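Local coordinates for SusD superfamily protein (Bacteroides vulgatus ATCC 8482, PDB 3JQ0), which probably binds nutrients, likely glycans, at the outer membrane of this bacterium, at residues P36-Y41 and G446-D451. Sequence-based numbering, arbitrary orientation.
Sequences PRADIY and GKRWYD
Ala38 and Trp449 bring the two backbones closest, 5.1 Å between their CA atoms, where the loop joining helix 27-34 to strand 41-43 passes the first turn of helix 448-455, deep inside the SusD fold. Arg37 lies against one face of the Trp449 indole: its CB makes a CH-pi contact 3.8 Å from the centroid of the six-membered ring. A bend at chi3 (65°) turns NE back over the indole, and the guanidinium, tilted 25° from the ring plane, is covered by Trp449 CZ2, 3.6 Å from Arg37 CZ. Its nitrogens are held by Asn60 and by the carbonyls of Arg470 and Leu472, which fix the flat group in place. Next along the loop, Ala38 CB packs tightly on Arg448 CG at 3.5 Å, while Ile40 CD1 approaches Arg448 CB. Beyond this apolar patch Arg448 crosses Asp39 at about a right angle and forms a side-on, two-pronged salt bridge. An alanine in place of Arg448 would probably leave the buried Asp39 carboxylate without its countercharge. The two flat groups are nearly coplanar, and both oxygens use syn lone pairs: Arg448 NE reaches Asp39 OD1 at 2.9 Å, and Arg448 NH2 meets Asp39 OD2 at 2.8 Å, almost straight at 169°.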
ATOM      1  N   PRO A  36      -0.349  -4.707   7.863  1.00  5.78           N
ATOM      2  CA  PRO A  36      -0.687  -5.798   8.780  1.00  5.96           C
ATOM      3  C   PRO A  36      -0.792  -5.508  10.261  1.00  5.89           C
ATOM      4  O   PRO A  36      -1.250  -6.407  10.979  1.00  6.44           O
ATOM      5  CB  PRO A  36       0.372  -6.873   8.498  1.00  6.82           C
ATOM      6  CG  PRO A  36       0.901  -6.555   7.159  1.00  9.88           C
ATOM      7  CD  PRO A  36       0.833  -5.069   7.058  1.00  6.30           C
ATOM      8  N   ARG A  37      -0.405  -4.325  10.735  1.00  5.65           N
ATOM      9  CA  ARG A  37      -0.697  -3.987  12.135  1.00  6.34           C
ATOM     10  C   ARG A  37      -2.158  -3.645  12.421  1.00  6.16           C
ATOM     11  O   ARG A  37      -2.524  -3.509  13.578  1.00  6.82           O
ATOM     12  CB  ARG A  37       0.230  -2.857  12.606  1.00  6.18           C
ATOM     13  CG  ARG A  37       1.673  -3.256  12.739  1.00  6.59           C
ATOM     14  CD  ARG A  37       2.574  -2.169  13.272  1.00  7.25           C
ATOM     15  NE  ARG A  37       2.172  -1.871  14.639  1.00  6.74           N
ATOM     16  CZ  ARG A  37       2.680  -0.886  15.372  1.00  7.27           C
ATOM     17  NH1 ARG A  37       3.639  -0.122  14.904  1.00  7.74           N
ATOM     18  NH2 ARG A  37       2.236  -0.712  16.620  1.00  8.01           N
ATOM     19  N   ALA A  38      -2.987  -3.511  11.380  1.00  6.49           N
ATOM     20  CA  ALA A  38      -4.406  -3.192  11.556  1.00  6.49           C
ATOM     21  C   ALA A  38      -5.205  -4.480  11.726  1.00  5.98           C
ATOM     22  O   ALA A  38      -4.740  -5.387  12.424  1.00  6.62           O
ATOM     23  CB  ALA A  38      -4.883  -2.255  10.418  1.00  6.76           C
ATOM     24  N   ASP A  39      -6.406  -4.552  11.145  1.00  6.49           N
ATOM     25  CA  ASP A  39      -7.421  -5.512  11.549  1.00  6.23           C
ATOM     26  C   ASP A  39      -7.701  -6.607  10.513  1.00  6.71           C
ATOM     27  O   ASP A  39      -8.546  -7.488  10.754  1.00  7.44           O
ATOM     28  CB  ASP A  39      -8.725  -4.791  11.920  1.00  6.93           C
ATOM     29  CG  ASP A  39      -9.213  -3.757  10.914  1.00  6.34           C
ATOM     30  OD1 ASP A  39      -8.492  -3.431   9.931  1.00  7.29           O
ATOM     31  OD2 ASP A  39     -10.346  -3.244  11.151  1.00  7.51           O
ATOM     32  N   ILE A  40      -6.978  -6.657   9.397  1.00  6.42           N
ATOM     33  CA  ILE A  40      -7.263  -7.644   8.366  1.00  6.56           C
ATOM     34  C   ILE A  40      -6.850  -9.072   8.762  1.00  6.26           C
ATOM     35  O   ILE A  40      -7.548 -10.033   8.436  1.00  6.90           O
ATOM     36  CB  ILE A  40      -6.638  -7.222   7.022  1.00  6.29           C
ATOM     37  CG1 ILE A  40      -7.313  -5.969   6.466  1.00  6.84           C
ATOM     38  CG2 ILE A  40      -6.653  -8.387   6.005  1.00  7.32           C
ATOM     39  CD1 ILE A  40      -6.509  -5.256   5.391  1.00  9.37           C
ATOM     40  N   TYR A  41      -5.700  -9.171   9.415  1.00  6.14           N
ATOM     41  CA  TYR A  41      -5.075 -10.443   9.718  1.00  6.16           C
ATOM     42  C   TYR A  41      -5.186 -10.777  11.192  1.00  6.44           C
ATOM     43  O   TYR A  41      -5.762 -10.026  11.961  1.00  7.91           O
ATOM     44  CB  TYR A  41      -3.582 -10.469   9.280  1.00  6.65           C
ATOM     45  CG  TYR A  41      -3.349  -9.984   7.881  1.00  6.40           C
ATOM     46  CD1 TYR A  41      -3.424 -10.826   6.796  1.00  6.34           C
ATOM     47  CD2 TYR A  41      -3.124  -8.644   7.634  1.00  6.85           C
ATOM     48  CE1 TYR A  41      -3.254 -10.355   5.513  1.00  6.60           C
ATOM     49  CE2 TYR A  41      -2.969  -8.145   6.362  1.00  7.29           C
ATOM     50  CZ  TYR A  41      -3.050  -9.023   5.263  1.00  6.42           C
ATOM     51  OH  TYR A  41      -2.881  -8.589   3.972  1.00  7.37           O
ATOM     52  N   GLY A 446      -1.082  -2.247   1.247  1.00  5.51           N
ATOM     53  CA  GLY A 446      -0.258  -1.489   2.199  1.00  6.02           C
ATOM     54  C   GLY A 446      -0.843  -0.169   2.712  1.00  5.64           C
ATOM     55  O   GLY A 446      -0.095   0.754   3.002  1.00  6.42           O
ATOM     56  N   LYS A 447      -2.165  -0.096   2.846  1.00  5.59           N
ATOM     57  CA  LYS A 447      -2.839   1.158   3.188  1.00  5.77           C
ATOM     58  C   LYS A 447      -3.527   1.213   4.555  1.00  6.04           C
ATOM     59  O   LYS A 447      -3.537   2.280   5.161  1.00  6.64           O
ATOM     60  CB  LYS A 447      -3.881   1.534   2.143  1.00  6.06           C
ATOM     61  CG  LYS A 447      -3.356   1.497   0.702  1.00  6.74           C
ATOM     62  CD  LYS A 447      -2.124   2.363   0.451  1.00  6.98           C
ATOM     63  CE  LYS A 447      -1.707   2.342  -1.001  1.00  7.00           C
ATOM     64  NZ  LYS A 447      -0.443   3.106  -1.284  1.00  7.69           N
ATOM     65  N   ARG A 448      -4.122   0.114   5.030  1.00  5.92           N
ATOM     66  CA  ARG A 448      -5.069   0.175   6.132  1.00  5.77           C
ATOM     67  C   ARG A 448      -4.493   0.717   7.420  1.00  6.06           C
ATOM     68  O   ARG A 448      -5.197   1.469   8.128  1.00  6.39           O
ATOM     69  CB  ARG A 448      -5.688  -1.222   6.335  1.00  6.41           C
ATOM     70  CG  ARG A 448      -6.637  -1.359   7.506  1.00  6.66           C
ATOM     71  CD  ARG A 448      -7.912  -0.560   7.393  1.00  6.62           C
ATOM     72  NE  ARG A 448      -8.849  -1.014   8.407  1.00  6.34           N
ATOM     73  CZ  ARG A 448     -10.081  -0.525   8.542  1.00  6.26           C
ATOM     74  NH1 ARG A 448     -10.508   0.484   7.814  1.00  6.59           N
ATOM     75  NH2 ARG A 448     -10.908  -1.085   9.418  1.00  7.26           N
ATOM     76  N   TRP A 449      -3.291   0.285   7.807  1.00  5.46           N
ATOM     77  CA  TRP A 449      -2.677   0.815   9.011  1.00  6.37           C
ATOM     78  C   TRP A 449      -2.373   2.300   8.910  1.00  5.96           C
ATOM     79  O   TRP A 449      -2.662   3.082   9.820  1.00  6.39           O
ATOM     80  CB  TRP A 449      -1.452  -0.019   9.376  1.00  6.19           C
ATOM     81  CG  TRP A 449      -0.604   0.570  10.479  1.00  6.62           C
ATOM     82  CD1 TRP A 449       0.586   1.198  10.319  1.00  6.38           C
ATOM     83  CD2 TRP A 449      -0.865   0.555  11.901  1.00  6.13           C
ATOM     84  NE1 TRP A 449       1.113   1.575  11.530  1.00  6.41           N
ATOM     85  CE2 TRP A 449       0.257   1.189  12.523  1.00  6.06           C
ATOM     86  CE3 TRP A 449      -1.882   0.056  12.690  1.00  6.57           C
ATOM     87  CZ2 TRP A 449       0.327   1.351  13.885  1.00  7.32           C
ATOM     88  CZ3 TRP A 449      -1.810   0.201  14.048  1.00  7.16           C
ATOM     89  CH2 TRP A 449      -0.690   0.846  14.632  1.00  6.56           C
ATOM     90  N   TYR A 450      -1.833   2.727   7.783  1.00  5.95           N
ATOM     91  CA  TYR A 450      -1.570   4.142   7.589  1.00  6.36           C
ATOM     92  C   TYR A 450      -2.878   4.937   7.585  1.00  6.88           C
ATOM     93  O   TYR A 450      -2.889   6.074   8.063  1.00  7.25           O
ATOM     94  CB  TYR A 450      -0.762   4.355   6.320  1.00  6.92           C
ATOM     95  CG  TYR A 450       0.701   4.011   6.383  1.00  7.10           C
ATOM     96  CD1 TYR A 450       1.454   4.205   7.519  1.00  7.06           C
ATOM     97  CD2 TYR A 450       1.394   3.610   5.248  1.00  6.75           C
ATOM     98  CE1 TYR A 450       2.823   4.028   7.536  1.00  6.97           C
ATOM     99  CE2 TYR A 450       2.744   3.410   5.269  1.00  6.79           C
ATOM    100  CZ  TYR A 450       3.490   3.677   6.383  1.00  6.77           C
ATOM    101  OH  TYR A 450       4.865   3.567   6.410  1.00  7.48           O
ATOM    102  N   ASP A 451      -3.971   4.382   7.053  1.00  6.46           N
ATOM    103  CA  ASP A 451      -5.267   5.089   7.062  1.00  6.93           C
ATOM    104  C   ASP A 451      -5.711   5.399   8.474  1.00  6.94           C
ATOM    105  O   ASP A 451      -6.131   6.517   8.800  1.00  7.88           O
ATOM    106  CB  ASP A 451      -6.358   4.210   6.411  1.00  7.50           C
ATOM    107  CG  ASP A 451      -6.248   3.978   4.921  1.00  8.28           C
ATOM    108  OD1 ASP A 451      -5.522   4.715   4.241  1.00  9.35           O
ATOM    109  OD2 ASP A 451      -6.985   3.048   4.453  1.00 10.33           O
TER